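Local atomic coordinates of carbohydrate deacetylase Agd3 (Neosartorya fumigata, PDB entry 6NWZ), a protein that probably removes acetyl groups from N-acetylated sugars of the exopolysaccharide galactosaminogalactan and is required for biofilm formation by this fungus. Residues Y298-G303 with S568-W573; P433-L438 with P462-Q467; Q487-W492 with I592-M597; T494-N499 with D521-V526. All coordinates share one frame; numbering follows the deposited sequence.

Interaction 1: residues Y298-G303 with S568-W573; sequences YFVEVG and SIFQAW
Phe570, in the first turn of helix 569-584, makes a buried aromatic and apolar contact with Tyr298 and Val300 of segment 298-303, which leads into and along strand 300-304 in the deacetylase domain. The Phe570 and Tyr298 side chains approach from opposite directions, and the Tyr298 hydroxyl provides the nearest point, its OH 3.4 Å from Phe570 CZ. The hydroxyl comes to the Phe570 ring obliquely. Both residues hold CG anti to the backbone N (chi1 172° in Tyr298, 167° in Phe570), which sends the two rings into the space between strand and helix. The hydroxyl has its polar partner in Thr252 OG1. Val300 CG1 makes the apolar part of the contact, 4.3 Å from Phe570 CZ, and Phe545 meets the Phe570 ring edge-to-face. At the helix start Ser568 and Gln571 form a capping box: Gln571 N donates to Ser568 OG at 3.0 Å, while Gln571 OE1 receives two bonds, one from Ser568 N above the carbonyl plane and one from Ser568 OG on an in-plane lone pair. With strand 300-304 parallel to strands 252-257 and 384-387 and a helix laid against it, the arrangement is consistent with the beta/alpha barrel of polysaccharide deacetylases such as family CE4.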
loop_
_atom_site.group_PDB
_atom_site.type_symbol
_atom_site.label_atom_id
_atom_site.label_comp_id
_atom_site.label_asym_id
_atom_site.label_seq_id
_atom_site.Cartn_x
_atom_site.Cartn_y
_atom_site.Cartn_z
ATOM N N TYR A 298 -6.101 9.443 10.812
ATOM C CA TYR A 298 -7.028 8.751 9.928
ATOM C C TYR A 298 -8.315 9.548 9.764
ATOM O O TYR A 298 -8.840 10.108 10.732
ATOM C CB TYR A 298 -7.349 7.353 10.459
ATOM C CG TYR A 298 -8.446 6.642 9.697
ATOM C CD1 TYR A 298 -8.188 6.024 8.477
ATOM C CD2 TYR A 298 -9.740 6.581 10.201
ATOM C CE1 TYR A 298 -9.191 5.374 7.781
ATOM C CE2 TYR A 298 -10.750 5.932 9.511
ATOM C CZ TYR A 298 -10.471 5.331 8.303
ATOM O OH TYR A 298 -11.477 4.688 7.621
ATOM N N PHE A 299 -8.820 9.596 8.532
ATOM C CA PHE A 299 -10.149 10.131 8.270
ATOM C C PHE A 299 -10.763 9.374 7.100
ATOM O O PHE A 299 -10.077 8.658 6.363
ATOM C CB PHE A 299 -10.125 11.647 8.008
ATOM C CG PHE A 299 -9.369 12.059 6.768
ATOM C CD1 PHE A 299 -9.970 12.015 5.518
ATOM C CD2 PHE A 299 -8.070 12.532 6.860
ATOM C CE1 PHE A 299 -9.279 12.410 4.383
ATOM C CE2 PHE A 299 -7.375 12.931 5.731
ATOM C CZ PHE A 299 -7.981 12.868 4.490
ATOM N N VAL A 300 -12.071 9.548 6.936
ATOM C CA VAL A 300 -12.847 8.835 5.927
ATOM C C VAL A 300 -13.157 9.786 4.780
ATOM O O VAL A 300 -13.698 10.879 4.997
ATOM C CB VAL A 300 -14.140 8.262 6.530
ATOM C CG1 VAL A 300 -14.901 7.474 5.485
ATOM C CG2 VAL A 300 -13.818 7.399 7.743
ATOM N N GLU A 301 -12.827 9.366 3.559
ATOM C CA GLU A 301 -13.039 10.160 2.356
ATOM C C GLU A 301 -14.272 9.667 1.613
ATOM O O GLU A 301 -14.457 8.460 1.424
ATOM C CB GLU A 301 -11.819 10.096 1.435
ATOM C CG GLU A 301 -11.768 11.188 0.379
ATOM C CD GLU A 301 -10.465 11.178 -0.400
ATOM O OE1 GLU A 301 -9.926 10.075 -0.637
ATOM O OE2 GLU A 301 -9.977 12.271 -0.768
ATOM N N VAL A 302 -15.099 10.612 1.169
ATOM C CA VAL A 302 -16.431 10.325 0.652
ATOM C C VAL A 302 -16.535 10.817 -0.789
ATOM O O VAL A 302 -16.099 11.933 -1.105
ATOM C CB VAL A 302 -17.516 10.977 1.529
ATOM C CG1 VAL A 302 -18.885 10.723 0.938
ATOM C CG2 VAL A 302 -17.434 10.428 2.940
ATOM N N GLY A 303 -17.108 9.985 -1.656
ATOM C CA GLY A 303 -17.386 10.361 -3.023
ATOM C C GLY A 303 -18.873 10.579 -3.214
ATOM O O GLY A 303 -19.677 9.669 -2.992
ATOM N N SER A 568 -20.775 -1.017 11.852
ATOM C CA SER A 568 -21.078 -1.266 10.450
ATOM C C SER A 568 -20.061 -2.248 9.871
ATOM O O SER A 568 -19.004 -2.501 10.456
ATOM C CB SER A 568 -21.056 0.035 9.649
ATOM O OG SER A 568 -19.737 0.550 9.559
ATOM N N ILE A 569 -20.387 -2.807 8.702
ATOM C CA ILE A 569 -19.441 -3.712 8.058
ATOM C C ILE A 569 -18.182 -2.958 7.648
ATOM O O ILE A 569 -17.087 -3.535 7.608
ATOM C CB ILE A 569 -20.088 -4.433 6.860
ATOM C CG1 ILE A 569 -20.673 -3.431 5.868
ATOM C CG2 ILE A 569 -21.158 -5.403 7.330
ATOM C CD1 ILE A 569 -21.336 -4.091 4.676
ATOM N N PHE A 570 -18.303 -1.663 7.354
ATOM C CA PHE A 570 -17.124 -0.856 7.063
ATOM C C PHE A 570 -16.264 -0.678 8.307
ATOM O O PHE A 570 -15.044 -0.879 8.265
ATOM C CB PHE A 570 -17.541 0.501 6.496
ATOM C CG PHE A 570 -16.430 1.506 6.466
ATOM C CD1 PHE A 570 -15.455 1.450 5.484
ATOM C CD2 PHE A 570 -16.352 2.503 7.425
ATOM C CE1 PHE A 570 -14.426 2.372 5.458
ATOM C CE2 PHE A 570 -15.327 3.429 7.402
ATOM C CZ PHE A 570 -14.363 3.363 6.420
ATOM N N GLN A 571 -16.880 -0.301 9.430
ATOM C CA GLN A 571 -16.120 -0.136 10.665
ATOM C C GLN A 571 -15.478 -1.448 11.104
ATOM O O GLN A 571 -14.323 -1.463 11.547
ATOM C CB GLN A 571 -17.027 0.415 11.763
ATOM C CG GLN A 571 -17.527 1.821 11.483
ATOM C CD GLN A 571 -18.673 2.215 12.388
ATOM O OE1 GLN A 571 -19.826 1.862 12.135
ATOM N NE2 GLN A 571 -18.364 2.943 13.454
ATOM N N ALA A 572 -16.204 -2.563 10.981
ATOM C CA ALA A 572 -15.639 -3.855 11.362
ATOM C C ALA A 572 -14.399 -4.187 10.547
ATOM O O ALA A 572 -13.472 -4.831 11.056
ATOM C CB ALA A 572 -16.684 -4.960 11.202
ATOM N N TRP A 573 -14.364 -3.769 9.283
ATOM C CA TRP A 573 -13.180 -4.001 8.466
ATOM C C TRP A 573 -12.020 -3.137 8.944
ATOM O O TRP A 573 -10.903 -3.632 9.139
ATOM C CB TRP A 573 -13.502 -3.729 6.993
ATOM C CG TRP A 573 -12.359 -4.010 6.046
ATOM C CD1 TRP A 573 -12.119 -5.174 5.373
ATOM C CD2 TRP A 573 -11.310 -3.107 5.667
ATOM N NE1 TRP A 573 -10.989 -5.054 4.603
ATOM C CE2 TRP A 573 -10.472 -3.795 4.766
ATOM C CE3 TRP A 573 -10.996 -1.786 6.005
ATOM C CZ2 TRP A 573 -9.342 -3.207 4.196
ATOM C CZ3 TRP A 573 -9.874 -1.202 5.435
ATOM C CH2 TRP A 573 -9.060 -1.914 4.543
#

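Interaction 2: residues P433-L438 with P462-Q467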
loop_
_atom_site.group_PDB
_atom_site.type_symbol
_atom_site.label_atom_id
_atom_site.label_comp_id
_atom_site.label_asym_id
_atom_site.label_seq_id
_atom_site.Cartn_x
_atom_site.Cartn_y
_atom_site.Cartn_z
ATOM N N PRO A 433 -17.510 6.576 -12.002
ATOM C CA PRO A 433 -18.685 5.825 -11.527
ATOM C C PRO A 433 -18.586 4.358 -11.920
ATOM O O PRO A 433 -18.566 4.023 -13.107
ATOM C CB PRO A 433 -19.857 6.527 -12.223
ATOM C CG PRO A 433 -19.252 7.098 -13.481
ATOM C CD PRO A 433 -17.825 7.451 -13.146
ATOM N N ALA A 434 -18.511 3.485 -10.914
ATOM C CA ALA A 434 -18.301 2.051 -11.123
ATOM C C ALA A 434 -17.032 1.782 -11.926
ATOM O O ALA A 434 -16.937 0.771 -12.628
ATOM C CB ALA A 434 -19.507 1.398 -11.805
ATOM N N ILE A 435 -16.057 2.690 -11.820
ATOM C CA ILE A 435 -14.800 2.629 -12.563
ATOM C C ILE A 435 -15.093 2.416 -14.044
ATOM O O ILE A 435 -14.627 1.443 -14.649
ATOM C CB ILE A 435 -13.875 1.532 -12.000
ATOM C CG1 ILE A 435 -13.863 1.591 -10.476
ATOM C CG2 ILE A 435 -12.445 1.722 -12.491
ATOM C CD1 ILE A 435 -13.354 2.910 -9.930
ATOM N N THR A 436 -15.873 3.320 -14.638
ATOM C CA THR A 436 -16.254 3.229 -16.041
ATOM C C THR A 436 -15.772 4.460 -16.800
ATOM O O THR A 436 -15.485 5.509 -16.217
ATOM C CB THR A 436 -17.779 3.066 -16.212
ATOM O OG1 THR A 436 -18.462 4.229 -15.725
ATOM C CG2 THR A 436 -18.274 1.840 -15.460
ATOM N N GLY A 437 -15.679 4.315 -18.121
ATOM C CA GLY A 437 -15.189 5.374 -18.974
ATOM C C GLY A 437 -13.684 5.463 -19.086
ATOM O O GLY A 437 -13.185 6.320 -19.827
ATOM N N LEU A 438 -12.943 4.605 -18.384
ATOM C CA LEU A 438 -11.487 4.641 -18.443
ATOM C C LEU A 438 -10.936 4.195 -19.792
ATOM O O LEU A 438 -9.735 4.352 -20.029
ATOM C CB LEU A 438 -10.894 3.782 -17.324
ATOM C CG LEU A 438 -10.926 4.387 -15.912
ATOM C CD1 LEU A 438 -12.298 4.271 -15.256
ATOM C CD2 LEU A 438 -9.867 3.753 -15.037
ATOM N N PRO A 462 -6.183 -5.857 -14.448
ATOM C CA PRO A 462 -4.767 -5.553 -14.713
ATOM C C PRO A 462 -4.549 -4.475 -15.763
ATOM O O PRO A 462 -3.493 -3.830 -15.758
ATOM C CB PRO A 462 -4.203 -6.905 -15.176
ATOM C CG PRO A 462 -5.110 -7.917 -14.568
ATOM C CD PRO A 462 -6.477 -7.294 -14.586
ATOM N N VAL A 463 -5.513 -4.257 -16.659
ATOM C CA VAL A 463 -5.388 -3.205 -17.662
ATOM C C VAL A 463 -5.214 -1.830 -17.026
ATOM O O VAL A 463 -4.645 -0.926 -17.650
ATOM C CB VAL A 463 -6.621 -3.228 -18.591
ATOM C CG1 VAL A 463 -6.363 -2.408 -19.854
ATOM C CG2 VAL A 463 -6.991 -4.657 -18.939
ATOM N N LEU A 464 -5.677 -1.651 -15.788
ATOM C CA LEU A 464 -5.689 -0.355 -15.124
ATOM C C LEU A 464 -4.523 -0.165 -14.161
ATOM O O LEU A 464 -4.521 0.802 -13.391
ATOM C CB LEU A 464 -7.011 -0.168 -14.375
ATOM C CG LEU A 464 -8.272 -0.241 -15.235
ATOM C CD1 LEU A 464 -9.524 -0.023 -14.397
ATOM C CD2 LEU A 464 -8.187 0.773 -16.363
ATOM N N MET A 465 -3.539 -1.055 -14.178
ATOM C CA MET A 465 -2.412 -0.969 -13.266
ATOM C C MET A 465 -1.107 -0.875 -14.045
ATOM O O MET A 465 -0.986 -1.405 -15.154
ATOM C CB MET A 465 -2.387 -2.167 -12.316
ATOM C CG MET A 465 -3.538 -2.158 -11.331
ATOM S SD MET A 465 -3.506 -3.544 -10.185
ATOM C CE MET A 465 -1.986 -3.236 -9.287
ATOM N N ASN A 466 -0.135 -0.178 -13.458
ATOM C CA ASN A 466 1.146 0.021 -14.122
ATOM C C ASN A 466 1.876 -1.309 -14.252
ATOM O O ASN A 466 2.015 -2.053 -13.278
ATOM C CB ASN A 466 1.995 1.031 -13.344
ATOM C CG ASN A 466 3.286 1.388 -14.063
ATOM O OD1 ASN A 466 4.281 0.674 -13.962
ATOM N ND2 ASN A 466 3.275 2.502 -14.786
ATOM N N GLN A 467 2.330 -1.613 -15.465
ATOM C CA GLN A 467 2.967 -2.891 -15.759
ATOM C C GLN A 467 4.487 -2.845 -15.640
ATOM O O GLN A 467 5.150 -3.830 -15.979
ATOM C CB GLN A 467 2.571 -3.365 -17.160
ATOM C CG GLN A 467 1.095 -3.678 -17.301
ATOM C CD GLN A 467 0.617 -4.670 -16.261
ATOM O OE1 GLN A 467 -0.411 -4.467 -15.618
ATOM N NE2 GLN A 467 1.364 -5.754 -16.092
#
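Leu464 pushes its two methyl groups against Leu438 and Ile435. CD2 of Leu464 lies 3.7 Å from CD2 of Leu438, and the same Leu438 methyl is 3.8 Å from Leu464 CD1, so it rests on the isopropyl fork. The two leucines cross at about a right angle. Leu464 is drawn out straight (chi2 -179°), carrying the fork well away from its own 3-10 turn, whereas Leu438 is bent at chi2 (79°). Ile435 approaches Leu464 obliquely with its gamma branch: CG2, anti to the backbone N, reaches Leu464 CD1 at 3.9 Å. The loops follow strands 429-430 and 454-456 of the deacetylase domain, and Arg461 NH1, bonded to Ile435 O, links them a second time. Ile435 lies near the zinc ligands Asp255 and His388, its side chain about 5 Å from a bound zinc ion. Next to Ile435, the Thr436 OG1 hydroxyl donates to Pro433 O at 2.6 Å, in the carbonyl plane, bridging the turn; OG1 also bonds to Gln395 N. At its backbone angles a CB on Gly437 would collide with Thr436 O; its N is held by Asn396 OD1. Strand 487-492 adds to the cluster: Leu438 packs on Val488 and Ile435 on Arg491.

Interaction 3: residues Q487-W492 with I592-M597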
loop_
_atom_site.group_PDB
_atom_site.type_symbol
_atom_site.label_atom_id
_atom_site.label_comp_id
_atom_site.label_asym_id
_atom_site.label_seq_id
_atom_site.Cartn_x
_atom_site.Cartn_y
_atom_site.Cartn_z
ATOM N N GLN A 487 -4.098 10.192 -15.189
ATOM C CA GLN A 487 -3.386 9.374 -14.214
ATOM C C GLN A 487 -4.382 8.500 -13.458
ATOM O O GLN A 487 -5.279 9.014 -12.780
ATOM C CB GLN A 487 -2.592 10.253 -13.247
ATOM C CG GLN A 487 -1.738 9.475 -12.254
ATOM C CD GLN A 487 -1.028 10.371 -11.254
ATOM O OE1 GLN A 487 -0.738 11.533 -11.537
ATOM N NE2 GLN A 487 -0.749 9.831 -10.073
ATOM N N VAL A 488 -4.222 7.187 -13.574
ATOM C CA VAL A 488 -5.083 6.218 -12.907
ATOM C C VAL A 488 -4.324 5.669 -11.707
ATOM O O VAL A 488 -3.370 4.897 -11.859
ATOM C CB VAL A 488 -5.516 5.094 -13.856
ATOM C CG1 VAL A 488 -6.392 4.089 -13.118
ATOM C CG2 VAL A 488 -6.254 5.670 -15.051
ATOM N N ASN A 489 -4.745 6.066 -10.508
ATOM C CA ASN A 489 -4.109 5.563 -9.298
ATOM C C ASN A 489 -4.771 4.259 -8.860
ATOM O O ASN A 489 -5.994 4.119 -8.960
ATOM C CB ASN A 489 -4.202 6.587 -8.171
ATOM C CG ASN A 489 -3.658 7.945 -8.569
ATOM O OD1 ASN A 489 -2.446 8.154 -8.621
ATOM N ND2 ASN A 489 -4.559 8.882 -8.849
ATOM N N PRO A 490 -3.986 3.303 -8.373
ATOM C CA PRO A 490 -4.551 2.003 -7.993
ATOM C C PRO A 490 -5.443 2.095 -6.763
ATOM O O PRO A 490 -5.337 3.012 -5.943
ATOM C CB PRO A 490 -3.310 1.148 -7.714
ATOM C CG PRO A 490 -2.237 2.138 -7.378
ATOM C CD PRO A 490 -2.522 3.345 -8.218
ATOM N N ARG A 491 -6.339 1.112 -6.650
ATOM C CA ARG A 491 -7.245 0.994 -5.514
ATOM C C ARG A 491 -7.618 -0.468 -5.320
ATOM O O ARG A 491 -7.913 -1.178 -6.285
ATOM C CB ARG A 491 -8.523 1.826 -5.695
ATOM C CG ARG A 491 -9.403 1.899 -4.442
ATOM C CD ARG A 491 -10.481 2.987 -4.539
ATOM N NE ARG A 491 -11.596 2.595 -5.397
ATOM C CZ ARG A 491 -12.763 3.235 -5.457
ATOM N NH1 ARG A 491 -13.716 2.797 -6.268
ATOM N NH2 ARG A 491 -12.985 4.307 -4.704
ATOM N N TRP A 492 -7.624 -0.898 -4.064
ATOM C CA TRP A 492 -7.966 -2.262 -3.702
ATOM C C TRP A 492 -9.471 -2.427 -3.520
ATOM O O TRP A 492 -10.170 -1.520 -3.061
ATOM C CB TRP A 492 -7.253 -2.667 -2.410
ATOM C CG TRP A 492 -5.755 -2.678 -2.509
ATOM C CD1 TRP A 492 -4.880 -1.880 -1.827
ATOM C CD2 TRP A 492 -4.956 -3.531 -3.339
ATOM N NE1 TRP A 492 -3.587 -2.186 -2.179
ATOM C CE2 TRP A 492 -3.607 -3.196 -3.105
ATOM C CE3 TRP A 492 -5.251 -4.545 -4.255
ATOM C CZ2 TRP A 492 -2.556 -3.838 -3.755
ATOM C CZ3 TRP A 492 -4.205 -5.182 -4.898
ATOM C CH2 TRP A 492 -2.875 -4.824 -4.645
ATOM N N ILE A 592 -4.342 10.511 3.651
ATOM C CA ILE A 592 -4.208 11.705 2.828
ATOM C C ILE A 592 -5.350 11.724 1.823
ATOM O O ILE A 592 -5.939 10.691 1.497
ATOM C CB ILE A 592 -2.844 11.776 2.109
ATOM C CG1 ILE A 592 -2.637 10.555 1.214
ATOM C CG2 ILE A 592 -1.725 11.856 3.117
ATOM C CD1 ILE A 592 -1.267 10.503 0.575
ATOM N N THR A 593 -5.666 12.924 1.338
ATOM C CA THR A 593 -6.762 13.070 0.393
ATOM C C THR A 593 -6.409 12.418 -0.940
ATOM O O THR A 593 -5.243 12.149 -1.244
ATOM C CB THR A 593 -7.106 14.542 0.165
ATOM O OG1 THR A 593 -6.086 15.159 -0.630
ATOM C CG2 THR A 593 -7.232 15.272 1.491
ATOM N N HIS A 594 -7.448 12.157 -1.734
ATOM C CA HIS A 594 -7.241 11.592 -3.062
ATOM C C HIS A 594 -6.283 12.454 -3.871
ATOM O O HIS A 594 -5.405 11.936 -4.570
ATOM C CB HIS A 594 -8.589 11.448 -3.773
ATOM C CG HIS A 594 -8.487 10.980 -5.192
ATOM N ND1 HIS A 594 -8.872 9.717 -5.586
ATOM C CD2 HIS A 594 -8.073 11.616 -6.314
ATOM C CE1 HIS A 594 -8.684 9.590 -6.889
ATOM N NE2 HIS A 594 -8.200 10.728 -7.353
ATOM N N GLN A 595 -6.426 13.779 -3.763
ATOM C CA GLN A 595 -5.533 14.696 -4.464
ATOM C C GLN A 595 -4.093 14.543 -3.988
ATOM O O GLN A 595 -3.165 14.488 -4.805
ATOM C CB GLN A 595 -6.023 16.130 -4.269
ATOM C CG GLN A 595 -5.212 17.182 -4.998
ATOM C CD GLN A 595 -5.976 18.481 -5.186
ATOM O OE1 GLN A 595 -7.198 18.522 -5.047
ATOM N NE2 GLN A 595 -5.257 19.551 -5.502
ATOM N N GLU A 596 -3.886 14.472 -2.668
ATOM C CA GLU A 596 -2.541 14.259 -2.141
ATOM C C GLU A 596 -2.005 12.891 -2.540
ATOM O O GLU A 596 -0.820 12.747 -2.863
ATOM C CB GLU A 596 -2.538 14.397 -0.617
ATOM C CG GLU A 596 -2.749 15.811 -0.098
ATOM C CD GLU A 596 -2.879 15.866 1.415
ATOM O OE1 GLU A 596 -3.950 15.489 1.942
ATOM O OE2 GLU A 596 -1.903 16.281 2.077
ATOM N N MET A 597 -2.864 11.871 -2.508
ATOM C CA MET A 597 -2.423 10.526 -2.853
ATOM C C MET A 597 -1.977 10.451 -4.305
ATOM O O MET A 597 -0.959 9.821 -4.618
ATOM C CB MET A 597 -3.543 9.527 -2.571
ATOM C CG MET A 597 -3.346 8.169 -3.205
ATOM S SD MET A 597 -4.170 8.018 -4.800
ATOM C CE MET A 597 -4.721 6.311 -4.694
#
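Asn489 and Met597 slide past each other in opposite directions, the thioether end of the methionine lying alongside the base of the asparagine. Met597 CE is 3.5 Å from Asn489 CB, and SD lies 3.8 Å from Asn489 CG. The methionine leaves its helix with CG anti to the backbone N and then bends at chi2 (-95°), turning SD and CE toward the strand; CE also reaches Pro490 O at 3.6 Å. Farther out, the Asn489 amide comes near His594 obliquely, with ND2 4.3 Å from NE2 of the histidine. The amide is held from two strands: ND2 bonds to Cys455 O of the neighbouring strand 454-456, and OD1 takes a weak bond from Gln487 NE2 of its own. His594 ND1 bonds to Gln253 NE2. At the helix N-terminus, Thr593 (the N-cap) and Glu596 form a capping box, in which Glu596 N donates to Thr593 OG1 at 3.1 Å and Thr593 N to Glu596 OE1 on its anti side, tilted 34° out of the carboxylate plane. Strand 487-492 pairs in parallel with 454-456 and 542-546 and antiparallel with 474-475, and helix 594-607 runs against it with Phe601 also on Asn489 and Pro490, while His594 touches strand 424-426.

Interaction 4: residues T494-N499 with D521-V526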
loop_
_atom_site.group_PDB
_atom_site.type_symbol
_atom_site.label_atom_id
_atom_site.label_comp_id
_atom_site.label_asym_id
_atom_site.label_seq_id
_atom_site.Cartn_x
_atom_site.Cartn_y
_atom_site.Cartn_z
ATOM N N THR A 494 -12.442 -5.002 -1.694
ATOM C CA THR A 494 -12.581 -5.838 -0.512
ATOM C C THR A 494 -13.828 -6.699 -0.648
ATOM O O THR A 494 -14.673 -6.479 -1.520
ATOM C CB THR A 494 -12.661 -4.991 0.766
ATOM O OG1 THR A 494 -13.851 -4.193 0.730
ATOM C CG2 THR A 494 -11.456 -4.075 0.869
ATOM N N ARG A 495 -13.935 -7.691 0.237
ATOM C CA ARG A 495 -15.129 -8.523 0.332
ATOM C C ARG A 495 -16.280 -7.823 1.044
ATOM O O ARG A 495 -17.336 -8.439 1.240
ATOM C CB ARG A 495 -14.790 -9.841 1.035
ATOM C CG ARG A 495 -13.874 -10.734 0.215
ATOM C CD ARG A 495 -13.174 -11.776 1.066
ATOM N NE ARG A 495 -12.189 -12.526 0.292
ATOM C CZ ARG A 495 -10.931 -12.136 0.105
ATOM N NH1 ARG A 495 -10.497 -11.002 0.640
ATOM N NH2 ARG A 495 -10.105 -12.882 -0.615
ATOM N N ILE A 496 -16.097 -6.566 1.448
ATOM C CA ILE A 496 -17.203 -5.719 1.872
ATOM C C ILE A 496 -17.818 -5.144 0.603
ATOM O O ILE A 496 -17.351 -4.127 0.078
ATOM C CB ILE A 496 -16.737 -4.610 2.832
ATOM C CG1 ILE A 496 -15.900 -5.203 3.969
ATOM C CG2 ILE A 496 -17.926 -3.853 3.390
ATOM C CD1 ILE A 496 -16.633 -6.233 4.803
ATOM N N TYR A 497 -18.857 -5.801 0.095
ATOM C CA TYR A 497 -19.319 -5.554 -1.263
ATOM C C TYR A 497 -20.181 -4.295 -1.349
ATOM O O TYR A 497 -20.770 -3.834 -0.367
ATOM C CB TYR A 497 -20.087 -6.766 -1.787
ATOM C CG TYR A 497 -19.238 -8.014 -1.884
ATOM C CD1 TYR A 497 -18.222 -8.112 -2.829
ATOM C CD2 TYR A 497 -19.440 -9.088 -1.025
ATOM C CE1 TYR A 497 -17.435 -9.248 -2.925
ATOM C CE2 TYR A 497 -18.657 -10.231 -1.113
ATOM C CZ TYR A 497 -17.656 -10.304 -2.067
ATOM O OH TYR A 497 -16.867 -11.430 -2.170
ATOM N N TYR A 498 -20.259 -3.752 -2.567
ATOM C CA TYR A 498 -20.846 -2.432 -2.777
ATOM C C TYR A 498 -22.338 -2.403 -2.477
ATOM O O TYR A 498 -22.883 -1.340 -2.162
ATOM C CB TYR A 498 -20.614 -1.984 -4.218
ATOM C CG TYR A 498 -21.651 -2.498 -5.197
ATOM C CD1 TYR A 498 -21.612 -3.808 -5.662
ATOM C CD2 TYR A 498 -22.675 -1.673 -5.652
ATOM C CE1 TYR A 498 -22.563 -4.281 -6.559
ATOM C CE2 TYR A 498 -23.627 -2.136 -6.546
ATOM C CZ TYR A 498 -23.566 -3.439 -6.996
ATOM O OH TYR A 498 -24.512 -3.901 -7.885
ATOM N N ASN A 499 -23.018 -3.538 -2.599
ATOM C CA ASN A 499 -24.467 -3.607 -2.471
ATOM C C ASN A 499 -24.875 -4.347 -1.203
ATOM O O ASN A 499 -25.884 -5.058 -1.174
ATOM C CB ASN A 499 -25.085 -4.262 -3.704
ATOM C CG ASN A 499 -24.512 -5.641 -3.988
ATOM O OD1 ASN A 499 -23.422 -5.980 -3.530
ATOM N ND2 ASN A 499 -25.248 -6.443 -4.753
ATOM N N ASP A 521 -16.573 -13.260 10.689
ATOM C CA ASP A 521 -15.212 -13.248 11.220
ATOM C C ASP A 521 -14.252 -13.970 10.285
ATOM O O ASP A 521 -13.100 -13.552 10.124
ATOM C CB ASP A 521 -15.175 -13.881 12.612
ATOM C CG ASP A 521 -15.741 -12.969 13.690
ATOM O OD1 ASP A 521 -15.786 -11.738 13.478
ATOM O OD2 ASP A 521 -16.131 -13.487 14.757
ATOM N N ASP A 522 -14.710 -15.058 9.664
ATOM C CA ASP A 522 -13.900 -15.727 8.653
ATOM C C ASP A 522 -13.585 -14.790 7.494
ATOM O O ASP A 522 -12.448 -14.754 7.007
ATOM C CB ASP A 522 -14.620 -16.980 8.161
ATOM C CG ASP A 522 -14.719 -18.044 9.234
ATOM O OD1 ASP A 522 -13.684 -18.332 9.866
ATOM O OD2 ASP A 522 -15.824 -18.578 9.460
ATOM N N LEU A 523 -14.579 -14.016 7.044
ATOM C CA LEU A 523 -14.340 -13.047 5.977
ATOM C C LEU A 523 -13.363 -11.972 6.428
ATOM O O LEU A 523 -12.459 -11.587 5.677
ATOM C CB LEU A 523 -15.668 -12.426 5.530
ATOM C CG LEU A 523 -15.682 -11.380 4.408
ATOM C CD1 LEU A 523 -17.007 -11.441 3.669
ATOM C CD2 LEU A 523 -15.447 -9.965 4.934
ATOM N N LEU A 524 -13.533 -11.469 7.654
ATOM C CA LEU A 524 -12.612 -10.472 8.182
ATOM C C LEU A 524 -11.210 -11.042 8.364
ATOM O O LEU A 524 -10.221 -10.310 8.227
ATOM C CB LEU A 524 -13.149 -9.920 9.504
ATOM C CG LEU A 524 -14.414 -9.062 9.428
ATOM C CD1 LEU A 524 -14.962 -8.786 10.821
ATOM C CD2 LEU A 524 -14.145 -7.753 8.687
ATOM N N ALA A 525 -11.101 -12.339 8.662
ATOM C CA ALA A 525 -9.786 -12.948 8.838
ATOM C C ALA A 525 -8.998 -12.941 7.533
ATOM O O ALA A 525 -7.810 -12.593 7.517
ATOM C CB ALA A 525 -9.926 -14.369 9.377
ATOM N N VAL A 526 -9.640 -13.321 6.423
ATOM C CA VAL A 526 -8.930 -13.309 5.146
ATOM C C VAL A 526 -8.677 -11.875 4.693
ATOM O O VAL A 526 -7.660 -11.593 4.048
ATOM C CB VAL A 526 -9.687 -14.131 4.077
ATOM C CG1 VAL A 526 -10.407 -15.304 4.713
ATOM C CG2 VAL A 526 -10.658 -13.274 3.293
#
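Arg495 and Leu523 bring the two backbones to within 7.3 Å between their CA atoms, where the irregular loop 494-499 passes beside a regular turn of helix 520-536. This loop leaves strand 487-492 of the apparent beta/alpha barrel and leads to helix 503-513, so the contact joins a strand-to-helix connection to the second helix after it. Leu523, with CG anti to the backbone N (chi1 180°), reaches between two loop residues. Its CD1 lies 3.8 Å from Arg495 CB, the leucine and arginine side chains sliding past each other in opposite directions. Its other methyl, CD2, meets Ile496 CD1 at 3.9 Å, the two side chains crossing at a slant. Ile496 continues this apolar patch onto Ile569 and Trp573 of helix 569-584, while Trp510 of helix 503-513 touches Arg495 and Leu523. From CG to NE the arginine is extended, which carries its guanidinium one helical turn along, from Leu523 to Val526. There NH1 forms a salt bridge with Glu527 OE2, tying the charged end to the same helix. The side chain lies about 6 Å from a bound zinc ion, in the vicinity of the zinc ligand Asp530. Val526 crosses the arginine at about a right angle and sets its CG2 methyl 3.3 Å above one guanidinium face, offset toward the rim and 3.4 Å from Arg495 CZ.

How the interactions relate
Interaction 2 comes nearest the zinc ligands Asp255 and His388, each about 6 Å from the Ile435 side chain; interactions 1 and 3 stand farther off, the side chains of Phe570 and Pro490 about 12 and 11 Å from a zinc ion. Interaction 3 is the bridge: Glu301 OE2 of interaction 1 lies 2.7 Å from His594 N, probably a hydrogen bond, and Val488 CG1 packs 3.8 Å from Leu464 O of interaction 2. Arg491 also forms a salt bridge with Asp255. Interaction 4 leans on interaction 1 instead, through Thr494 CG2, 3.9 Å from Trp573 NE1, and lies near a different zinc ligand, Asp530. Interactions 1 and 2 do not touch, their nearest atoms about 9 Å apart.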